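Local structure of RNA-dependent RNA polymerase (Taggert virus, 6DX3) at residues Asn14-Ser19 and Thr76-Thr81; Leu71-Thr76 and Val105-Gln110; Val116-Glu121 and Val131-Asp136. The protein includes a viral OTU-domain cysteine protease, the part described here, which probably removes ubiquitin from tagged proteins. One frame throughout, in Å; residues are numbered along the deposited sequence.

Contact 1 (Asn14-Ser19 and Thr76-Thr81); sequences NGYYYS and TEETKT
The ring of Y16 and the carboxylate of E78 are the flat groups that meet here, with their planes 27° apart and the two side chains crossing at about a right angle. Oxygen OE2 of E78 comes in obliquely to the ring, 3.7 Å from Y16 CE2, while the ring of Y133 meets Y16 from the neighbouring strand. E78 gets there by an extended chain: its CG lies anti to the backbone N (chi1 -177°), and the carboxylate it carries is also held by S102, N106 and the hydroxyl of Y133. The glutamate is buried and its charge has several polar partners, which would be expected to favour the ionised form.

In the OTU fold this places the turn leading into strand 17-24 against the 3-10 turn 77-80 that follows helix 57-72, an example of a surface contact in which side chains, a backbone carbonyl and a water all take part. N14 supplies most of the first side. Its carbonyl O sits 3.5 Å from E77 CB and 3.4 Å from E78 N, but the angle to that N-H is too poor for a hydrogen bond. Its amide oxygen OD1 approaches the turn, 3.5 Å from E78 CA. One water donates to E77 O at 2.7 Å and accepts from T81 OG1 at 3.0 Å; its link to N14 OD1 is modelled so short that its exact length is doubtful. Inside the turn, T76 O is gripped twice by T79, through N and through OG1, the latter at 2.9 Å.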
loop_
_atom_site.group_PDB
_atom_site.type_symbol
_atom_site.label_atom_id
_atom_site.label_comp_id
_atom_site.label_asym_id
_atom_site.label_seq_id
_atom_site.Cartn_x
_atom_site.Cartn_y
_atom_site.Cartn_z
ATOM N N ASN A 14 -10.349 -12.385 -4.566
ATOM C CA ASN A 14 -8.913 -12.148 -4.684
ATOM C C ASN A 14 -8.222 -12.013 -3.334
ATOM O O ASN A 14 -6.992 -12.094 -3.277
ATOM C CB ASN A 14 -8.656 -10.893 -5.518
ATOM C CG ASN A 14 -8.250 -11.213 -6.939
ATOM O OD1 ASN A 14 -7.087 -11.513 -7.212
ATOM N ND2 ASN A 14 -9.211 -11.149 -7.858
ATOM N N GLY A 15 -8.967 -11.789 -2.261
ATOM C CA GLY A 15 -8.411 -11.773 -0.928
ATOM C C GLY A 15 -8.294 -10.420 -0.241
ATOM O O GLY A 15 -7.500 -10.297 0.703
ATOM N N TYR A 16 -9.050 -9.415 -0.672
ATOM C CA TYR A 16 -9.023 -8.104 -0.036
ATOM C C TYR A 16 -10.372 -7.433 -0.251
ATOM O O TYR A 16 -11.249 -7.962 -0.938
ATOM C CB TYR A 16 -7.873 -7.246 -0.578
ATOM C CG TYR A 16 -7.859 -7.106 -2.085
ATOM C CD1 TYR A 16 -8.481 -6.033 -2.708
ATOM C CD2 TYR A 16 -7.216 -8.046 -2.881
ATOM C CE1 TYR A 16 -8.465 -5.901 -4.085
ATOM C CE2 TYR A 16 -7.196 -7.924 -4.256
ATOM C CZ TYR A 16 -7.823 -6.853 -4.853
ATOM O OH TYR A 16 -7.802 -6.733 -6.223
ATOM N N TYR A 17 -10.532 -6.257 0.345
ATOM C CA TYR A 17 -11.776 -5.507 0.271
ATOM C C TYR A 17 -11.682 -4.416 -0.786
ATOM O O TYR A 17 -10.608 -3.868 -1.047
ATOM C CB TYR A 17 -12.116 -4.886 1.627
ATOM C CG TYR A 17 -12.433 -5.904 2.694
ATOM C CD1 TYR A 17 -11.429 -6.431 3.495
ATOM C CD2 TYR A 17 -13.733 -6.342 2.896
ATOM C CE1 TYR A 17 -11.714 -7.364 4.472
ATOM C CE2 TYR A 17 -14.028 -7.275 3.871
ATOM C CZ TYR A 17 -13.016 -7.782 4.656
ATOM O OH TYR A 17 -13.310 -8.711 5.624
ATOM N N TYR A 18 -12.829 -4.103 -1.389
ATOM C CA TYR A 18 -12.945 -3.072 -2.411
ATOM C C TYR A 18 -14.176 -2.228 -2.120
ATOM O O TYR A 18 -15.219 -2.758 -1.731
ATOM C CB TYR A 18 -13.056 -3.686 -3.816
ATOM C CG TYR A 18 -13.412 -2.705 -4.920
ATOM C CD1 TYR A 18 -12.422 -2.112 -5.691
ATOM C CD2 TYR A 18 -14.737 -2.392 -5.208
ATOM C CE1 TYR A 18 -12.738 -1.226 -6.706
ATOM C CE2 TYR A 18 -15.064 -1.503 -6.219
ATOM C CZ TYR A 18 -14.058 -0.925 -6.967
ATOM O OH TYR A 18 -14.373 -0.044 -7.979
ATOM N N SER A 19 -14.055 -0.916 -2.330
ATOM C CA SER A 19 -15.174 -0.022 -2.108
ATOM C C SER A 19 -15.072 1.198 -3.011
ATOM O O SER A 19 -14.002 1.823 -3.069
ATOM C CB SER A 19 -15.236 0.427 -0.647
ATOM O OG SER A 19 -16.113 1.529 -0.492
ATOM N N THR A 76 -1.945 -16.929 -1.485
ATOM C CA THR A 76 -2.368 -15.568 -1.795
ATOM C C THR A 76 -3.047 -15.590 -3.159
ATOM O O THR A 76 -2.383 -15.787 -4.184
ATOM C CB THR A 76 -1.181 -14.605 -1.771
ATOM O OG1 THR A 76 -0.517 -14.695 -0.502
ATOM C CG2 THR A 76 -1.648 -13.169 -1.985
ATOM N N GLU A 77 -4.370 -15.389 -3.169
ATOM C CA GLU A 77 -5.129 -15.510 -4.412
ATOM C C GLU A 77 -4.733 -14.448 -5.429
ATOM O O GLU A 77 -4.832 -14.685 -6.637
ATOM C CB GLU A 77 -6.633 -15.429 -4.134
ATOM C CG GLU A 77 -7.148 -16.494 -3.185
ATOM C CD GLU A 77 -6.876 -17.901 -3.682
ATOM O OE1 GLU A 77 -7.280 -18.228 -4.818
ATOM O OE2 GLU A 77 -6.242 -18.682 -2.939
ATOM N N GLU A 78 -4.293 -13.277 -4.967
ATOM C CA GLU A 78 -3.922 -12.212 -5.893
ATOM C C GLU A 78 -2.785 -12.626 -6.821
ATOM O O GLU A 78 -2.659 -12.067 -7.916
ATOM C CB GLU A 78 -3.544 -10.945 -5.116
ATOM C CG GLU A 78 -3.215 -9.760 -6.012
ATOM C CD GLU A 78 -3.405 -8.415 -5.336
ATOM O OE1 GLU A 78 -3.430 -7.403 -6.063
ATOM O OE2 GLU A 78 -3.526 -8.365 -4.092
ATOM N N THR A 79 -1.971 -13.610 -6.430
ATOM C CA THR A 79 -0.899 -14.056 -7.313
ATOM C C THR A 79 -1.425 -14.720 -8.580
ATOM O O THR A 79 -0.703 -14.770 -9.581
ATOM C CB THR A 79 0.036 -15.028 -6.589
ATOM O OG1 THR A 79 -0.625 -16.286 -6.412
ATOM C CG2 THR A 79 0.459 -14.475 -5.230
ATOM N N LYS A 80 -2.665 -15.209 -8.573
ATOM C CA LYS A 80 -3.127 -16.062 -9.664
ATOM C C LYS A 80 -3.377 -15.295 -10.957
ATOM O O LYS A 80 -3.481 -15.918 -12.020
ATOM C CB LYS A 80 -4.388 -16.811 -9.235
ATOM C CG LYS A 80 -4.117 -17.942 -8.247
ATOM C CD LYS A 80 -5.395 -18.406 -7.571
ATOM C CE LYS A 80 -5.188 -19.713 -6.820
ATOM N NZ LYS A 80 -6.398 -20.101 -6.037
ATOM N N THR A 81 -3.459 -13.965 -10.906
ATOM C CA THR A 81 -3.666 -13.158 -12.102
ATOM C C THR A 81 -2.413 -12.381 -12.502
ATOM O O THR A 81 -2.511 -11.384 -13.227
ATOM C CB THR A 81 -4.843 -12.203 -11.903
ATOM O OG1 THR A 81 -4.705 -11.523 -10.653
ATOM C CG2 THR A 81 -6.157 -12.971 -11.912
HETATM O O HOH W 1 -6.039 -13.204 -8.562
#

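Contact 2 (Leu71-Thr76 and Val105-Gln110)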
loop_
_atom_site.group_PDB
_atom_site.type_symbol
_atom_site.label_atom_id
_atom_site.label_comp_id
_atom_site.label_asym_id
_atom_site.label_seq_id
_atom_site.Cartn_x
_atom_site.Cartn_y
_atom_site.Cartn_z
ATOM N N LEU A 71 6.808 -16.685 1.775
ATOM C CA LEU A 71 6.036 -17.344 2.825
ATOM C C LEU A 71 4.589 -17.580 2.411
ATOM O O LEU A 71 3.989 -18.593 2.792
ATOM C CB LEU A 71 6.072 -16.512 4.107
ATOM C CG LEU A 71 7.350 -16.452 4.951
ATOM C CD1 LEU A 71 7.291 -15.256 5.884
ATOM C CD2 LEU A 71 7.535 -17.729 5.747
ATOM N N PHE A 72 4.008 -16.662 1.639
ATOM C CA PHE A 72 2.565 -16.632 1.430
ATOM C C PHE A 72 2.162 -16.790 -0.032
ATOM O O PHE A 72 0.976 -16.636 -0.347
ATOM C CB PHE A 72 1.979 -15.328 1.982
ATOM C CG PHE A 72 2.183 -15.142 3.463
ATOM C CD1 PHE A 72 1.446 -15.883 4.376
ATOM C CD2 PHE A 72 3.094 -14.216 3.940
ATOM C CE1 PHE A 72 1.622 -15.709 5.734
ATOM C CE2 PHE A 72 3.278 -14.039 5.298
ATOM C CZ PHE A 72 2.541 -14.787 6.197
ATOM N N TRP A 73 3.105 -17.103 -0.925
ATOM C CA TRP A 73 2.784 -17.170 -2.348
ATOM C C TRP A 73 1.675 -18.179 -2.625
ATOM O O TRP A 73 0.705 -17.876 -3.330
ATOM C CB TRP A 73 4.033 -17.522 -3.157
ATOM C CG TRP A 73 3.777 -17.588 -4.638
ATOM C CD1 TRP A 73 3.416 -18.689 -5.363
ATOM C CD2 TRP A 73 3.855 -16.503 -5.571
ATOM N NE1 TRP A 73 3.272 -18.357 -6.687
ATOM C CE2 TRP A 73 3.535 -17.021 -6.841
ATOM C CE3 TRP A 73 4.169 -15.145 -5.456
ATOM C CZ2 TRP A 73 3.517 -16.231 -7.986
ATOM C CZ3 TRP A 73 4.153 -14.361 -6.594
ATOM C CH2 TRP A 73 3.826 -14.907 -7.844
ATOM N N ASP A 74 1.796 -19.388 -2.069
ATOM C CA ASP A 74 0.878 -20.471 -2.401
ATOM C C ASP A 74 -0.503 -20.304 -1.783
ATOM O O ASP A 74 -1.389 -21.113 -2.075
ATOM C CB ASP A 74 1.466 -21.813 -1.959
ATOM C CG ASP A 74 2.808 -22.097 -2.594
ATOM O OD1 ASP A 74 2.976 -21.784 -3.792
ATOM O OD2 ASP A 74 3.693 -22.631 -1.894
ATOM N N THR A 75 -0.707 -19.301 -0.932
ATOM C CA THR A 75 -1.996 -19.074 -0.292
ATOM C C THR A 75 -2.540 -17.675 -0.556
ATOM O O THR A 75 -3.504 -17.262 0.102
ATOM C CB THR A 75 -1.896 -19.303 1.219
ATOM O OG1 THR A 75 -0.986 -18.352 1.786
ATOM C CG2 THR A 75 -1.409 -20.717 1.528
ATOM N N THR A 76 -1.945 -16.929 -1.485
ATOM C CA THR A 76 -2.368 -15.568 -1.795
ATOM C C THR A 76 -3.047 -15.590 -3.159
ATOM O O THR A 76 -2.383 -15.787 -4.184
ATOM C CB THR A 76 -1.181 -14.605 -1.771
ATOM O OG1 THR A 76 -0.517 -14.695 -0.502
ATOM C CG2 THR A 76 -1.648 -13.169 -1.985
ATOM N N VAL A 105 1.846 -4.744 -1.571
ATOM C CA VAL A 105 1.120 -4.342 -0.369
ATOM C C VAL A 105 0.450 -5.553 0.262
ATOM O O VAL A 105 0.462 -5.722 1.487
ATOM C CB VAL A 105 0.091 -3.246 -0.700
ATOM C CG1 VAL A 105 -0.722 -2.913 0.538
ATOM C CG2 VAL A 105 0.769 -2.012 -1.257
ATOM N N ASN A 106 -0.151 -6.407 -0.570
ATOM C CA ASN A 106 -0.774 -7.636 -0.091
ATOM C C ASN A 106 0.195 -8.442 0.766
ATOM O O ASN A 106 -0.121 -8.813 1.902
ATOM C CB ASN A 106 -1.260 -8.458 -1.290
ATOM C CG ASN A 106 -2.229 -9.561 -0.902
ATOM O OD1 ASN A 106 -2.116 -10.163 0.168
ATOM N ND2 ASN A 106 -3.186 -9.842 -1.783
ATOM N N PHE A 107 1.397 -8.696 0.243
ATOM C CA PHE A 107 2.361 -9.518 0.971
ATOM C C PHE A 107 2.852 -8.826 2.237
ATOM O O PHE A 107 2.997 -9.470 3.282
ATOM C CB PHE A 107 3.535 -9.874 0.058
ATOM C CG PHE A 107 3.237 -11.001 -0.887
ATOM C CD1 PHE A 107 2.585 -12.139 -0.441
ATOM C CD2 PHE A 107 3.595 -10.917 -2.223
ATOM C CE1 PHE A 107 2.303 -13.180 -1.308
ATOM C CE2 PHE A 107 3.315 -11.955 -3.097
ATOM C CZ PHE A 107 2.669 -13.086 -2.640
ATOM N N PHE A 108 3.117 -7.518 2.170
ATOM C CA PHE A 108 3.614 -6.820 3.353
ATOM C C PHE A 108 2.568 -6.790 4.461
ATOM O O PHE A 108 2.903 -6.953 5.641
ATOM C CB PHE A 108 4.044 -5.399 2.993
ATOM C CG PHE A 108 4.519 -4.597 4.172
ATOM C CD1 PHE A 108 5.780 -4.805 4.707
ATOM C CD2 PHE A 108 3.702 -3.636 4.750
ATOM C CE1 PHE A 108 6.217 -4.071 5.794
ATOM C CE2 PHE A 108 4.135 -2.899 5.838
ATOM C CZ PHE A 108 5.393 -3.114 6.359
ATOM N N SER A 109 1.301 -6.578 4.099
ATOM C CA SER A 109 0.232 -6.565 5.093
ATOM C C SER A 109 0.126 -7.909 5.802
ATOM O O SER A 109 -0.136 -7.963 7.010
ATOM C CB SER A 109 -1.095 -6.204 4.427
ATOM O OG SER A 109 -1.425 -7.150 3.424
ATOM N N GLN A 110 0.322 -9.005 5.064
ATOM C CA GLN A 110 0.327 -10.328 5.681
ATOM C C GLN A 110 1.523 -10.505 6.606
ATOM O O GLN A 110 1.387 -11.066 7.700
ATOM C CB GLN A 110 0.337 -11.413 4.602
ATOM C CG GLN A 110 -0.904 -11.454 3.725
ATOM C CD GLN A 110 -0.952 -12.697 2.860
ATOM O OE1 GLN A 110 -0.982 -13.818 3.369
ATOM N NE2 GLN A 110 -0.955 -12.509 1.547
#
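Helix-to-helix packing in the OTU domain is illustrated here by the C-terminal end of helix 57-72, with the 3-10 turn after it, lying against helix 102-112. F72 and T76 meet Q110, whose side chain serves two purposes. Its aliphatic part makes a CH-pi contact: CB stands over one face of the F72 ring, 4.1 Å from the centroid, with L71 CB on the opposite face. The two side chains slide past each other in opposite directions, bringing Q110 OE1 to 3.3 Å from F72 CD1, with the amide plane turned 43° from the ring.

The amide end then reaches T76 tip to tip. Q110 NE2 donates to T76 OG1 at 3.0 Å, nearly straight at 164° and close to the amide plane, and also donates to N106 OD1 one helical turn back. Two bonds on the same nitrogen thus fix the rotation of the amide. T76 OG1 is set anti to its own carbonyl carbon (chi1 -55°), where it receives this bond and gives its own proton to F72 O, though the modelled length of that second bond is improbably short. Methyl CG2 of T76 points to the N106 amide, 3.7 Å from ND2, which itself bonds to E78. The F107 ring reaches across to the end of helix 57-72: F72 O lies at its edge, near the plane, and T76 OG1 is 3.3 Å from F107 CE1. At the next ring atom, F107 CZ packs obliquely on W73 CE3 at 3.8 Å.

Contact 3 (Val116-Glu121 and Val131-Asp136)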
loop_
_atom_site.group_PDB
_atom_site.type_symbol
_atom_site.label_atom_id
_atom_site.label_comp_id
_atom_site.label_asym_id
_atom_site.label_seq_id
_atom_site.Cartn_x
_atom_site.Cartn_y
_atom_site.Cartn_z
ATOM N N VAL A 116 -3.670 -1.965 5.368
ATOM C CA VAL A 116 -3.270 -0.919 4.434
ATOM C C VAL A 116 -4.454 -0.569 3.545
ATOM O O VAL A 116 -5.054 -1.454 2.924
ATOM C CB VAL A 116 -2.064 -1.341 3.573
ATOM C CG1 VAL A 116 -1.704 -0.228 2.596
ATOM C CG2 VAL A 116 -0.871 -1.687 4.454
ATOM N N TYR A 117 -4.788 0.717 3.491
ATOM C CA TYR A 117 -5.753 1.250 2.539
ATOM C C TYR A 117 -4.988 1.842 1.365
ATOM O O TYR A 117 -4.022 2.586 1.566
ATOM C CB TYR A 117 -6.630 2.330 3.176
ATOM C CG TYR A 117 -7.624 1.854 4.215
ATOM C CD1 TYR A 117 -8.970 2.176 4.106
ATOM C CD2 TYR A 117 -7.217 1.112 5.316
ATOM C CE1 TYR A 117 -9.884 1.759 5.053
ATOM C CE2 TYR A 117 -8.123 0.688 6.268
ATOM C CZ TYR A 117 -9.455 1.016 6.131
ATOM O OH TYR A 117 -10.366 0.600 7.074
ATOM N N ILE A 118 -5.415 1.519 0.148
ATOM C CA ILE A 118 -4.834 2.079 -1.068
ATOM C C ILE A 118 -5.920 2.893 -1.756
ATOM O O ILE A 118 -6.868 2.329 -2.320
ATOM C CB ILE A 118 -4.280 1.000 -2.007
ATOM C CG1 ILE A 118 -3.383 0.023 -1.245
ATOM C CG2 ILE A 118 -3.506 1.646 -3.148
ATOM C CD1 ILE A 118 -2.797 -1.069 -2.130
ATOM N N TRP A 119 -5.785 4.215 -1.711
ATOM C CA TRP A 119 -6.761 5.115 -2.309
ATOM C C TRP A 119 -6.329 5.461 -3.728
ATOM O O TRP A 119 -5.202 5.914 -3.948
ATOM C CB TRP A 119 -6.909 6.385 -1.469
ATOM C CG TRP A 119 -7.233 6.113 -0.026
ATOM C CD1 TRP A 119 -6.368 5.699 0.947
ATOM C CD2 TRP A 119 -8.515 6.240 0.604
ATOM N NE1 TRP A 119 -7.033 5.558 2.142
ATOM C CE2 TRP A 119 -8.350 5.887 1.959
ATOM C CE3 TRP A 119 -9.784 6.616 0.154
ATOM C CZ2 TRP A 119 -9.408 5.899 2.869
ATOM C CZ3 TRP A 119 -10.833 6.629 1.058
ATOM C CH2 TRP A 119 -10.639 6.272 2.399
ATOM N N HIS A 120 -7.225 5.247 -4.687
ATOM C CA HIS A 120 -6.907 5.464 -6.091
ATOM C C HIS A 120 -7.340 6.861 -6.515
ATOM O O HIS A 120 -8.531 7.188 -6.470
ATOM C CB HIS A 120 -7.575 4.418 -6.979
ATOM C CG HIS A 120 -7.510 4.748 -8.437
ATOM N ND1 HIS A 120 -8.549 5.359 -9.106
ATOM C CD2 HIS A 120 -6.526 4.572 -9.350
ATOM C CE1 HIS A 120 -8.211 5.536 -10.371
ATOM N NE2 HIS A 120 -6.988 5.068 -10.545
ATOM N N GLU A 121 -6.374 7.668 -6.945
ATOM C CA GLU A 121 -6.650 9.004 -7.449
ATOM C C GLU A 121 -7.102 8.932 -8.902
ATOM O O GLU A 121 -6.407 8.367 -9.752
ATOM C CB GLU A 121 -5.404 9.882 -7.329
ATOM C CG GLU A 121 -5.584 11.308 -7.818
ATOM C CD GLU A 121 -4.275 12.069 -7.861
ATOM O OE1 GLU A 121 -3.254 11.462 -8.243
ATOM O OE2 GLU A 121 -4.259 13.264 -7.491
ATOM N N VAL A 131 -9.102 0.138 -1.947
ATOM C CA VAL A 131 -8.986 -1.272 -1.600
ATOM C C VAL A 131 -8.313 -1.376 -0.239
ATOM O O VAL A 131 -7.470 -0.548 0.125
ATOM C CB VAL A 131 -8.216 -2.091 -2.661
ATOM C CG1 VAL A 131 -8.880 -1.953 -4.028
ATOM C CG2 VAL A 131 -6.761 -1.670 -2.721
ATOM N N ARG A 132 -8.702 -2.395 0.522
ATOM C CA ARG A 132 -8.215 -2.579 1.881
ATOM C C ARG A 132 -7.651 -3.981 2.028
ATOM O O ARG A 132 -8.359 -4.967 1.795
ATOM C CB ARG A 132 -9.324 -2.344 2.911
ATOM C CG ARG A 132 -8.835 -2.417 4.354
ATOM C CD ARG A 132 -9.974 -2.256 5.341
ATOM N NE ARG A 132 -10.782 -3.466 5.436
ATOM C CZ ARG A 132 -12.048 -3.487 5.835
ATOM N NH1 ARG A 132 -12.653 -2.359 6.180
ATOM N NH2 ARG A 132 -12.708 -4.635 5.890
ATOM N N TYR A 133 -6.380 -4.064 2.408
ATOM C CA TYR A 133 -5.744 -5.318 2.800
ATOM C C TYR A 133 -5.731 -5.343 4.325
ATOM O O TYR A 133 -4.874 -4.724 4.956
ATOM C CB TYR A 133 -4.338 -5.422 2.217
ATOM C CG TYR A 133 -4.319 -5.527 0.709
ATOM C CD1 TYR A 133 -4.409 -6.761 0.079
ATOM C CD2 TYR A 133 -4.213 -4.392 -0.084
ATOM C CE1 TYR A 133 -4.392 -6.863 -1.297
ATOM C CE2 TYR A 133 -4.200 -4.484 -1.462
ATOM C CZ TYR A 133 -4.286 -5.722 -2.064
ATOM O OH TYR A 133 -4.270 -5.823 -3.439
ATOM N N GLY A 134 -6.692 -6.041 4.913
ATOM C CA GLY A 134 -6.858 -6.090 6.351
ATOM C C GLY A 134 -8.258 -5.676 6.765
ATOM O O GLY A 134 -9.123 -5.386 5.942
ATOM N N GLU A 135 -8.460 -5.644 8.084
ATOM C CA GLU A 135 -9.765 -5.363 8.663
ATOM C C GLU A 135 -9.816 -4.102 9.512
ATOM O O GLU A 135 -10.917 -3.655 9.853
ATOM C CB GLU A 135 -10.233 -6.544 9.531
ATOM C CG GLU A 135 -10.065 -7.905 8.887
ATOM C CD GLU A 135 -11.118 -8.178 7.837
ATOM O OE1 GLU A 135 -12.139 -7.461 7.823
ATOM O OE2 GLU A 135 -10.927 -9.111 7.028
ATOM N N ASP A 136 -8.674 -3.515 9.860
ATOM C CA ASP A 136 -8.655 -2.453 10.852
ATOM C C ASP A 136 -9.350 -1.197 10.329
ATOM O O ASP A 136 -9.412 -0.967 9.117
ATOM C CB ASP A 136 -7.221 -2.123 11.252
ATOM C CG ASP A 136 -6.589 -3.208 12.097
ATOM O OD1 ASP A 136 -7.340 -3.948 12.768
ATOM O OD2 ASP A 136 -5.346 -3.317 12.095
#
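Y117 and R132 lie side by side and point the same way, the arginine's aliphatic chain running over the tyrosine. With CG anti to the backbone N (chi1 -175°), R132 sets that carbon over one face of the Y117 ring, towards the rim, in a CH-pi contact 4.0 Å from the centroid; R132 CD follows at 3.4 Å from Y117 CZ. The chain then bends at chi3 (76°), which places NE to one side, where it donates to G134 O at 2.6 Å. The guanidinium plane is turned 65° from the ring, and its NH2 makes a long salt bridge with E135 OE1, while W9 and Y17 add cation-pi contacts. At the edge of the Y117 ring, OH donates to D136 O at 2.7 Å, in the carbonyl plane.

These side chains sit on one face of an antiparallel beta hairpin, strands 116-121 and 126-133, in the central sheet of the OTU domain. V116 with Y133 and I118 with V131 are hydrogen-bonded pairs, and Y117 with R132 is the non-hydrogen-bonded pair between them. The other face carries V116, I118, V131 and Y133; of these V116, I118 and Y133 touch helix 102-112. There the I118 and V131 side chains cross, I118 CB touching V131 CG2 at 3.7 Å. I118 CD1 extends to the edge of the Y133 ring, 3.8 Å from CE2, and the hydroxyl of Y133 is bonded to E78.

In the fold
The three contacts show how a small domain ties its helices and sheet together through shared residues. Contacts 1 and 2, with centres about 10 Å apart, have T76 in common and cross along the chain: 14-19 comes first, then 71-76 and 76-81, then 105-110. Contact 3 follows both, about 12 Å from contact 1 and 15 Å from contact 2, centre to centre. Strands 17-24 and 126-133 are sheet neighbours, linking contacts 1 and 3, and helix 102-112 packs V105 on V116 and I118, linking contacts 2 and 3. E78 of contact 1, N106 of contact 2 and Y133 of contact 3 come together, so turn, helix and hairpin converge on one buried carboxylate.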